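Local structure of PaaA (Enterobacter agglomerans, 5FF5) at residues A[111-116]-A[345-350]; A[91-96]-A[123-128]; A[103-108]-A[199-204]. The protein takes part in pantocin A biosynthesis, whose bicyclic core arises by post-translational Claisen condensation and decarboxylation, probably as an adenylating enzyme of the ThiF/E1 type. One frame throughout, in Å; residues are numbered along the deposited sequence.

Past the N-terminal strands and helices, the chain runs through 91-96, 103-108 and 111-116, the opening ends of contacts 2, 3 and 1. Contact 2 closes first, after 26 residues that include helices 100-105 and 107-116, when helix 123-131 comes up against 91-96. Contact 3 closes at 199-204, where helix 187-198 gives way to strand 203-207. Contact 1 closes last, at 345-350, beyond helix 326-345. Every pair of contacts crosses and none nests. Together they tie the helical region 100-131 to the preceding loop, to one edge of the Rossmann-type sheet and to the segment leading into strand 355-360. Gln127, on the helix of contact 2, touches both Phe113 of contact 1 and Tyr106 of contact 3.

Contact 1 of 3, residues A[111-116]-A[345-350]; sequences LQFSLI and TGYDKP
Tyr347 leaves its backbone with CG in the crowded position between N and the carbonyl carbon (chi1 85°), and its ring lies against helix 107-116. Its CB starts by meeting Phe113 CB at 3.9 Å. One step on, Tyr347 CG has Phe113 CD1 at 3.4 Å, over one face of the tyrosine ring toward the rim; CB of Asp348 lies over the opposite face. CD1 and CE1 of Tyr347 then run beside Phe113 CE1, while Tyr347 CD2 comes to 3.7 Å from Phe113 CA. The two ring planes meet obliquely, at 52°. All this happens just where helix 326-345 of the ThiF-type, Rossmann-like fold ends: Gly346 takes positive phi and turns the chain toward strand 355-360. At the tip, Tyr347 OH accepts from Gln112 NE2 at 2.8 Å, close to the amide plane but bent (138°), and it also hydrogen-bonds Lys342. The extended Gln112 chain uses its OE1 on Ser325 of the second subunit, so one amide joins the tyrosine to the dimer interface. A turn further along the helix, Ile116 CG2 packs on Tyr347 O at 3.6 Å. Ile116 CD1 lies 3.8 Å from Asp348 OD2, an oxygen salt-bridged to Lys342.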
loop_
_atom_site.group_PDB
_atom_site.type_symbol
_atom_site.label_atom_id
_atom_site.label_comp_id
_atom_site.label_asym_id
_atom_site.label_seq_id
_atom_site.Cartn_x
_atom_site.Cartn_y
_atom_site.Cartn_z
ATOM N N LEU A 111 11.906 -4.525 13.268
ATOM C CA LEU A 111 11.128 -5.284 14.262
ATOM C C LEU A 111 10.338 -6.385 13.608
ATOM O O LEU A 111 10.251 -7.485 14.125
ATOM C CB LEU A 111 10.148 -4.396 15.019
ATOM C CG LEU A 111 10.701 -3.271 15.884
ATOM C CD1 LEU A 111 9.553 -2.604 16.576
ATOM C CD2 LEU A 111 11.746 -3.770 16.853
ATOM N N GLN A 112 9.757 -6.088 12.458
ATOM C CA GLN A 112 8.992 -7.081 11.731
ATOM C C GLN A 112 9.836 -8.272 11.301
ATOM O O GLN A 112 9.355 -9.399 11.339
ATOM C CB GLN A 112 8.331 -6.434 10.532
ATOM C CG GLN A 112 7.657 -7.395 9.603
ATOM C CD GLN A 112 7.057 -6.673 8.411
ATOM O OE1 GLN A 112 6.471 -5.592 8.558
ATOM N NE2 GLN A 112 7.217 -7.251 7.219
ATOM N N PHE A 113 11.087 -8.032 10.897
ATOM C CA PHE A 113 11.999 -9.131 10.548
ATOM C C PHE A 113 12.287 -9.941 11.800
ATOM O O PHE A 113 12.260 -11.171 11.780
ATOM C CB PHE A 113 13.335 -8.638 9.957
ATOM C CG PHE A 113 13.196 -7.732 8.767
ATOM C CD1 PHE A 113 12.155 -7.879 7.871
ATOM C CD2 PHE A 113 14.097 -6.699 8.575
ATOM C CE1 PHE A 113 12.033 -7.018 6.818
ATOM C CE2 PHE A 113 13.969 -5.850 7.529
ATOM C CZ PHE A 113 12.940 -6.003 6.661
ATOM N N SER A 114 12.562 -9.239 12.895
ATOM C CA SER A 114 12.962 -9.902 14.130
ATOM C C SER A 114 11.857 -10.796 14.660
ATOM O O SER A 114 12.098 -11.732 15.415
ATOM C CB SER A 114 13.340 -8.875 15.192
ATOM O OG SER A 114 13.744 -9.522 16.384
ATOM N N LEU A 115 10.642 -10.500 14.233
ATOM C CA LEU A 115 9.472 -11.233 14.674
ATOM C C LEU A 115 9.319 -12.609 14.040
ATOM O O LEU A 115 8.990 -13.573 14.724
ATOM C CB LEU A 115 8.225 -10.398 14.390
ATOM C CG LEU A 115 7.004 -10.644 15.259
ATOM C CD1 LEU A 115 7.340 -10.210 16.676
ATOM C CD2 LEU A 115 5.839 -9.867 14.674
ATOM N N ILE A 116 9.561 -12.714 12.741
ATOM C CA ILE A 116 9.396 -14.002 12.087
ATOM C C ILE A 116 10.720 -14.711 11.970
ATOM O O ILE A 116 10.765 -15.925 12.011
ATOM C CB ILE A 116 8.759 -13.880 10.719
ATOM C CG1 ILE A 116 7.442 -13.116 10.831
ATOM C CG2 ILE A 116 8.492 -15.271 10.152
ATOM C CD1 ILE A 116 6.447 -13.477 9.747
ATOM N N THR A 345 15.791 -10.809 1.612
ATOM C CA THR A 345 16.281 -10.884 2.987
ATOM C C THR A 345 16.083 -12.260 3.579
ATOM O O THR A 345 16.882 -12.708 4.399
ATOM C CB THR A 345 15.615 -9.852 3.929
ATOM O OG1 THR A 345 14.252 -10.212 4.192
ATOM C CG2 THR A 345 15.707 -8.445 3.356
ATOM N N GLY A 346 14.969 -12.891 3.251
ATOM C CA GLY A 346 14.701 -14.218 3.769
ATOM C C GLY A 346 14.183 -14.272 5.202
ATOM O O GLY A 346 14.291 -15.306 5.862
ATOM N N TYR A 347 13.640 -13.162 5.694
ATOM C CA TYR A 347 13.100 -13.105 7.052
ATOM C C TYR A 347 11.818 -13.902 7.129
ATOM O O TYR A 347 11.404 -14.275 8.195
ATOM C CB TYR A 347 12.846 -11.658 7.481
ATOM C CG TYR A 347 11.499 -11.118 7.040
ATOM C CD1 TYR A 347 11.327 -10.537 5.793
ATOM C CD2 TYR A 347 10.414 -11.180 7.875
ATOM C CE1 TYR A 347 10.099 -10.056 5.397
ATOM C CE2 TYR A 347 9.187 -10.703 7.489
ATOM C CZ TYR A 347 9.026 -10.141 6.254
ATOM O OH TYR A 347 7.779 -9.657 5.894
ATOM N N ASP A 348 11.210 -14.174 5.982
ATOM C CA ASP A 348 9.947 -14.912 5.871
ATOM C C ASP A 348 9.849 -15.453 4.458
ATOM O O ASP A 348 10.402 -14.864 3.545
ATOM C CB ASP A 348 8.739 -13.993 6.159
ATOM C CG ASP A 348 7.386 -14.738 6.161
ATOM O OD1 ASP A 348 7.339 -15.981 6.286
ATOM O OD2 ASP A 348 6.353 -14.066 5.951
ATOM N N LYS A 349 9.118 -16.541 4.261
ATOM C CA LYS A 349 9.068 -17.189 2.958
ATOM C C LYS A 349 8.092 -16.523 1.971
ATOM O O LYS A 349 7.009 -16.093 2.342
ATOM C CB LYS A 349 8.760 -18.666 3.165
ATOM C CG LYS A 349 9.824 -19.321 4.090
ATOM C CD LYS A 349 11.252 -18.781 3.755
ATOM C CE LYS A 349 12.426 -19.485 4.494
ATOM N NZ LYS A 349 13.790 -18.910 4.130
ATOM N N PRO A 350 8.487 -16.414 0.695
ATOM C CA PRO A 350 7.597 -15.751 -0.259
ATOM C C PRO A 350 6.705 -16.725 -0.978
ATOM O O PRO A 350 7.161 -17.744 -1.487
ATOM C CB PRO A 350 8.562 -15.085 -1.248
ATOM C CG PRO A 350 9.829 -15.889 -1.160
ATOM C CD PRO A 350 9.749 -16.817 0.053
#

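Contact 2 of 3, residues A[91-96]-A[123-128]; sequences NSFFSK and PFVYQE
With CG anti to its backbone N (chi1 175°), Phe93 reaches out of the 91-96 loop toward helix 123-131. Ser95 does the same two residues on, its OG also anti to N (chi1 -177°). From the helix, Phe124 holds CG anti to its carbonyl carbon (chi1 -77°), and its side chain slides past that of Phe93 in the opposite direction. The touching is done by one corner of the Phe93 ring: CE2 sits 3.6 Å from Phe124 CB and 3.8 Å from Phe124 CD2, the latter at the edge of the Phe93 ring, in its plane. Next to it, Phe93 CZ meets Val125 CG2 at 4.2 Å. His122 completes the aromatic group, stacked on Phe93 and meeting the Phe124 ring obliquely. The chain here is the link between helix 72-84 and helix 100-105, packed against the helix that leads to strand 134-138 of the Rossmann-type sheet. Phe124 and Glu128 stand one helical turn apart, joined by the bond from Glu128 N to Phe124 O, and Ser95 addresses both. Its CB rests 3.9 Å from Phe124 CD2, while its OG donates to Glu128 OE2 at 2.4 Å, on the anti lone pair of that oxygen. The same Ser95 OG is hydrogen-bonded by the backbone amides of Val97 and Leu98, the first of these an ST turn. Two amides pointing at the hydroxyl would probably make it a better donor to the carboxylate. Glu128 arrives with its chain extended beyond CG. A water spans Lys96 N (3.5 Å from its oxygen) and Glu128 OE2 (3.4 Å from it), both bonds weak.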
loop_
_atom_site.group_PDB
_atom_site.type_symbol
_atom_site.label_atom_id
_atom_site.label_comp_id
_atom_site.label_asym_id
_atom_site.label_seq_id
_atom_site.Cartn_x
_atom_site.Cartn_y
_atom_site.Cartn_z
ATOM N N ASN A 91 22.723 -7.766 22.909
ATOM C CA ASN A 91 23.247 -6.413 23.047
ATOM C C ASN A 91 24.653 -6.218 22.461
ATOM O O ASN A 91 25.056 -5.086 22.179
ATOM C CB ASN A 91 23.256 -6.062 24.538
ATOM C CG ASN A 91 23.659 -7.268 25.415
ATOM O OD1 ASN A 91 22.900 -8.242 25.530
ATOM N ND2 ASN A 91 24.861 -7.212 26.012
ATOM N N SER A 92 25.387 -7.324 22.293
ATOM C CA SER A 92 26.785 -7.293 21.831
ATOM C C SER A 92 26.961 -7.091 20.325
ATOM O O SER A 92 28.080 -6.912 19.860
ATOM C CB SER A 92 27.528 -8.580 22.219
ATOM O OG SER A 92 26.990 -9.725 21.566
ATOM N N PHE A 93 25.873 -7.121 19.563
ATOM C CA PHE A 93 25.981 -7.081 18.107
ATOM C C PHE A 93 25.750 -5.704 17.516
ATOM O O PHE A 93 24.663 -5.143 17.623
ATOM C CB PHE A 93 24.981 -8.056 17.490
ATOM C CG PHE A 93 24.927 -8.013 15.984
ATOM C CD1 PHE A 93 25.568 -8.979 15.231
ATOM C CD2 PHE A 93 24.217 -7.019 15.317
ATOM C CE1 PHE A 93 25.504 -8.953 13.855
ATOM C CE2 PHE A 93 24.168 -6.992 13.934
ATOM C CZ PHE A 93 24.805 -7.963 13.208
ATOM N N PHE A 94 26.751 -5.197 16.808
ATOM C CA PHE A 94 26.617 -3.908 16.162
ATOM C C PHE A 94 26.784 -4.083 14.666
ATOM O O PHE A 94 27.494 -4.970 14.233
ATOM C CB PHE A 94 27.642 -2.938 16.726
ATOM C CG PHE A 94 27.586 -2.806 18.221
ATOM C CD1 PHE A 94 26.959 -1.718 18.816
ATOM C CD2 PHE A 94 28.156 -3.774 19.037
ATOM C CE1 PHE A 94 26.906 -1.593 20.200
ATOM C CE2 PHE A 94 28.104 -3.660 20.422
ATOM C CZ PHE A 94 27.476 -2.564 21.000
ATOM N N SER A 95 26.116 -3.264 13.868
ATOM C CA SER A 95 26.203 -3.436 12.431
ATOM C C SER A 95 27.347 -2.609 11.863
ATOM O O SER A 95 27.517 -1.447 12.224
ATOM C CB SER A 95 24.895 -3.043 11.763
ATOM O OG SER A 95 24.970 -3.281 10.375
ATOM N N LYS A 96 28.124 -3.204 10.960
ATOM C CA LYS A 96 29.203 -2.460 10.322
ATOM C C LYS A 96 28.761 -1.934 8.966
ATOM O O LYS A 96 29.509 -1.225 8.303
ATOM C CB LYS A 96 30.448 -3.319 10.143
ATOM C CG LYS A 96 30.710 -4.303 11.235
ATOM C CD LYS A 96 32.033 -5.004 11.005
ATOM C CE LYS A 96 32.264 -6.042 12.088
ATOM N NZ LYS A 96 33.566 -6.738 11.915
ATOM N N PRO A 123 18.453 -9.264 13.620
ATOM C CA PRO A 123 17.539 -8.411 12.855
ATOM C C PRO A 123 18.255 -7.436 11.944
ATOM O O PRO A 123 17.761 -7.148 10.860
ATOM C CB PRO A 123 16.775 -7.659 13.938
ATOM C CG PRO A 123 16.784 -8.596 15.069
ATOM C CD PRO A 123 18.155 -9.213 15.053
ATOM N N PHE A 124 19.413 -6.958 12.367
ATOM C CA PHE A 124 20.145 -6.023 11.549
ATOM C C PHE A 124 20.592 -6.714 10.267
ATOM O O PHE A 124 20.601 -6.092 9.203
ATOM C CB PHE A 124 21.352 -5.471 12.304
ATOM C CG PHE A 124 21.008 -4.427 13.329
ATOM C CD1 PHE A 124 19.724 -3.938 13.441
ATOM C CD2 PHE A 124 21.986 -3.927 14.176
ATOM C CE1 PHE A 124 19.424 -2.978 14.382
ATOM C CE2 PHE A 124 21.692 -2.965 15.110
ATOM C CZ PHE A 124 20.407 -2.491 15.213
ATOM N N VAL A 125 20.922 -8.003 10.353
ATOM C CA VAL A 125 21.429 -8.715 9.199
ATOM C C VAL A 125 20.440 -8.646 8.060
ATOM O O VAL A 125 20.828 -8.403 6.928
ATOM C CB VAL A 125 21.746 -10.176 9.520
ATOM C CG1 VAL A 125 21.620 -11.023 8.298
ATOM C CG2 VAL A 125 23.127 -10.308 10.097
ATOM N N TYR A 126 19.155 -8.754 8.355
ATOM C CA TYR A 126 18.172 -8.728 7.275
ATOM C C TYR A 126 18.204 -7.411 6.508
ATOM O O TYR A 126 18.198 -7.412 5.275
ATOM C CB TYR A 126 16.765 -8.984 7.813
ATOM C CG TYR A 126 16.569 -10.384 8.309
ATOM C CD1 TYR A 126 16.667 -11.456 7.451
ATOM C CD2 TYR A 126 16.297 -10.637 9.640
ATOM C CE1 TYR A 126 16.500 -12.747 7.899
ATOM C CE2 TYR A 126 16.125 -11.930 10.105
ATOM C CZ TYR A 126 16.226 -12.980 9.226
ATOM O OH TYR A 126 16.057 -14.274 9.670
ATOM N N GLN A 127 18.265 -6.304 7.241
ATOM C CA GLN A 127 18.305 -4.968 6.655
ATOM C C GLN A 127 19.591 -4.781 5.858
ATOM O O GLN A 127 19.606 -4.103 4.841
ATOM C CB GLN A 127 18.207 -3.895 7.743
ATOM C CG GLN A 127 17.959 -2.498 7.221
ATOM C CD GLN A 127 16.639 -2.397 6.506
ATOM O OE1 GLN A 127 15.622 -2.834 7.024
ATOM N NE2 GLN A 127 16.642 -1.831 5.310
ATOM N N GLU A 128 20.674 -5.379 6.343
ATOM C CA GLU A 128 21.949 -5.349 5.647
ATOM C C GLU A 128 21.802 -5.986 4.267
ATOM O O GLU A 128 22.331 -5.487 3.278
ATOM C CB GLU A 128 23.008 -6.076 6.468
ATOM C CG GLU A 128 23.552 -5.255 7.600
ATOM C CD GLU A 128 24.554 -6.020 8.425
ATOM O OE1 GLU A 128 24.869 -7.174 8.041
ATOM O OE2 GLU A 128 25.030 -5.461 9.444
HETATM O O HOH W 1 28.006 -6.659 10.435
#

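Contact 3 of 3, residues A[103-108]-A[199-204]; sequences VERYNR and NENVHV
An Asx turn inside a type I beta turn, Asn199 to Val202, makes the connection from helix 187-198 to strand 203-207, completing a beta-alpha-beta unit at the edge of the Rossmann-type sheet. What it packs against is the break between helix 100-105 and helix 107-116, where Tyr106 is both the first residue to leave one helix and the N-cap position of the next. Asn199 does most of the work. Its CG is anti to the backbone N, which sends the amide across to the break. ND2 meets Tyr106 OH tip to tip at 2.8 Å, in an almost straight bond (170°). The hydroxyl lies in the amide plane, and ND2 in turn sits at the edge of the tyrosine ring, in its plane. The same nitrogen also donates to Ala152 O, so two acceptors fix the rotation of the amide. Its other end, OD1, takes Asn201 N at 3.0 Å to form the Asx turn, with the donor above the carbonyl plane. Over that amide lies the guanidinium of Arg105, the two planes within 3° of parallel and Asn199 OD1 3.6 Å from Arg105 CZ, over the centre of the group. Arg105 gets there from a crowded first torsion (chi1 56°) and a bend at chi3. Its NH2 is held by a salt bridge to Glu101, and its side chain also packs on Ile172 of the second subunit. Arg105 CG sits over the centre of the Tyr106 ring, at the start of the same side chain. Asn201, the guanidinium's other neighbour, holds its amide steeply to that plane and sets OD1 3.5 Å from Arg105 CD.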
loop_
_atom_site.group_PDB
_atom_site.type_symbol
_atom_site.label_atom_id
_atom_site.label_comp_id
_atom_site.label_asym_id
_atom_site.label_seq_id
_atom_site.Cartn_x
_atom_site.Cartn_y
_atom_site.Cartn_z
ATOM N N VAL A 103 19.352 2.648 10.980
ATOM C CA VAL A 103 18.834 1.802 12.052
ATOM C C VAL A 103 17.670 2.492 12.737
ATOM O O VAL A 103 16.756 1.847 13.252
ATOM C CB VAL A 103 19.960 1.465 13.072
ATOM C CG1 VAL A 103 19.437 1.301 14.456
ATOM C CG2 VAL A 103 20.690 0.209 12.643
ATOM N N GLU A 104 17.695 3.814 12.738
ATOM C CA GLU A 104 16.548 4.563 13.212
ATOM C C GLU A 104 15.398 4.499 12.222
ATOM O O GLU A 104 14.318 4.002 12.549
ATOM C CB GLU A 104 16.929 6.017 13.446
ATOM C CG GLU A 104 15.842 6.823 14.084
ATOM C CD GLU A 104 15.438 6.280 15.431
ATOM O OE1 GLU A 104 16.236 5.522 16.011
ATOM O OE2 GLU A 104 14.306 6.575 15.875
ATOM N N ARG A 105 15.650 4.947 10.991
ATOM C CA ARG A 105 14.594 5.017 9.989
ATOM C C ARG A 105 14.004 3.658 9.658
ATOM O O ARG A 105 12.829 3.585 9.327
ATOM C CB ARG A 105 15.066 5.738 8.713
ATOM C CG ARG A 105 16.292 5.205 7.994
ATOM C CD ARG A 105 16.761 6.190 6.877
ATOM N NE ARG A 105 15.674 6.574 5.982
ATOM C CZ ARG A 105 15.474 7.803 5.511
ATOM N NH1 ARG A 105 14.447 8.041 4.709
ATOM N NH2 ARG A 105 16.287 8.793 5.837
ATOM N N TYR A 106 14.794 2.594 9.748
ATOM C CA TYR A 106 14.311 1.273 9.353
ATOM C C TYR A 106 13.791 0.491 10.555
ATOM O O TYR A 106 13.427 -0.685 10.439
ATOM C CB TYR A 106 15.422 0.472 8.659
ATOM C CG TYR A 106 15.989 1.147 7.432
ATOM C CD1 TYR A 106 15.159 1.785 6.523
ATOM C CD2 TYR A 106 17.361 1.171 7.197
ATOM C CE1 TYR A 106 15.667 2.424 5.429
ATOM C CE2 TYR A 106 17.883 1.806 6.086
ATOM C CZ TYR A 106 17.031 2.430 5.196
ATOM O OH TYR A 106 17.533 3.067 4.065
ATOM N N ASN A 107 13.733 1.142 11.709
ATOM C CA ASN A 107 13.504 0.420 12.952
ATOM C C ASN A 107 12.292 -0.503 12.977
ATOM O O ASN A 107 12.413 -1.681 13.275
ATOM C CB ASN A 107 13.343 1.404 14.103
ATOM C CG ASN A 107 13.204 0.702 15.425
ATOM O OD1 ASN A 107 12.106 0.400 15.862
ATOM N ND2 ASN A 107 14.324 0.431 16.067
ATOM N N ARG A 108 11.127 0.028 12.641
ATOM C CA ARG A 108 9.911 -0.739 12.830
ATOM C C ARG A 108 9.856 -1.917 11.877
ATOM O O ARG A 108 9.315 -2.962 12.216
ATOM C CB ARG A 108 8.664 0.127 12.638
ATOM C CG ARG A 108 8.498 1.348 13.533
ATOM C CD ARG A 108 8.587 1.060 15.039
ATOM N NE ARG A 108 8.268 2.273 15.797
ATOM C CZ ARG A 108 9.134 3.090 16.385
ATOM N NH1 ARG A 108 10.431 2.845 16.371
ATOM N NH2 ARG A 108 8.677 4.162 17.009
ATOM N N ASN A 199 14.565 9.067 0.896
ATOM C CA ASN A 199 15.618 8.278 1.512
ATOM C C ASN A 199 16.948 8.587 0.853
ATOM O O ASN A 199 17.225 8.143 -0.246
ATOM C CB ASN A 199 15.303 6.789 1.411
ATOM C CG ASN A 199 16.224 5.937 2.259
ATOM O OD1 ASN A 199 17.243 6.415 2.760
ATOM N ND2 ASN A 199 15.899 4.650 2.375
ATOM N N GLU A 200 17.771 9.349 1.551
ATOM C CA GLU A 200 19.034 9.872 1.062
ATOM C C GLU A 200 20.105 8.779 1.039
ATOM O O GLU A 200 21.206 8.989 0.560
ATOM C CB GLU A 200 19.437 11.015 1.988
ATOM C CG GLU A 200 20.734 11.739 1.751
ATOM C CD GLU A 200 20.937 12.867 2.787
ATOM O OE1 GLU A 200 19.927 13.421 3.295
ATOM O OE2 GLU A 200 22.107 13.170 3.123
ATOM N N ASN A 201 19.783 7.607 1.575
ATOM C CA ASN A 201 20.747 6.513 1.638
ATOM C C ASN A 201 20.707 5.586 0.439
ATOM O O ASN A 201 21.565 4.717 0.284
ATOM C CB ASN A 201 20.517 5.698 2.901
ATOM C CG ASN A 201 20.470 6.551 4.121
ATOM O OD1 ASN A 201 19.733 6.276 5.059
ATOM N ND2 ASN A 201 21.234 7.630 4.110
ATOM N N VAL A 202 19.691 5.761 -0.393
ATOM C CA VAL A 202 19.556 4.987 -1.613
ATOM C C VAL A 202 20.349 5.605 -2.773
ATOM O O VAL A 202 20.230 6.801 -3.035
ATOM C CB VAL A 202 18.093 4.884 -2.010
ATOM C CG1 VAL A 202 17.950 4.076 -3.299
ATOM C CG2 VAL A 202 17.330 4.242 -0.899
ATOM N N HIS A 203 21.169 4.805 -3.454
ATOM C CA HIS A 203 21.886 5.283 -4.641
ATOM C C HIS A 203 21.013 5.090 -5.859
ATOM O O HIS A 203 20.530 3.994 -6.107
ATOM C CB HIS A 203 23.207 4.531 -4.854
ATOM C CG HIS A 203 24.100 4.526 -3.657
ATOM N ND1 HIS A 203 24.373 3.383 -2.936
ATOM C CD2 HIS A 203 24.766 5.530 -3.038
ATOM C CE1 HIS A 203 25.173 3.680 -1.926
ATOM N NE2 HIS A 203 25.426 4.977 -1.965
ATOM N N VAL A 204 20.850 6.130 -6.660
ATOM C CA VAL A 204 20.028 5.985 -7.853
ATOM C C VAL A 204 20.827 6.185 -9.161
ATOM O O VAL A 204 21.419 7.235 -9.425
ATOM C CB VAL A 204 18.841 6.947 -7.807
ATOM C CG1 VAL A 204 17.969 6.749 -9.028
ATOM C CG2 VAL A 204 18.053 6.711 -6.559
#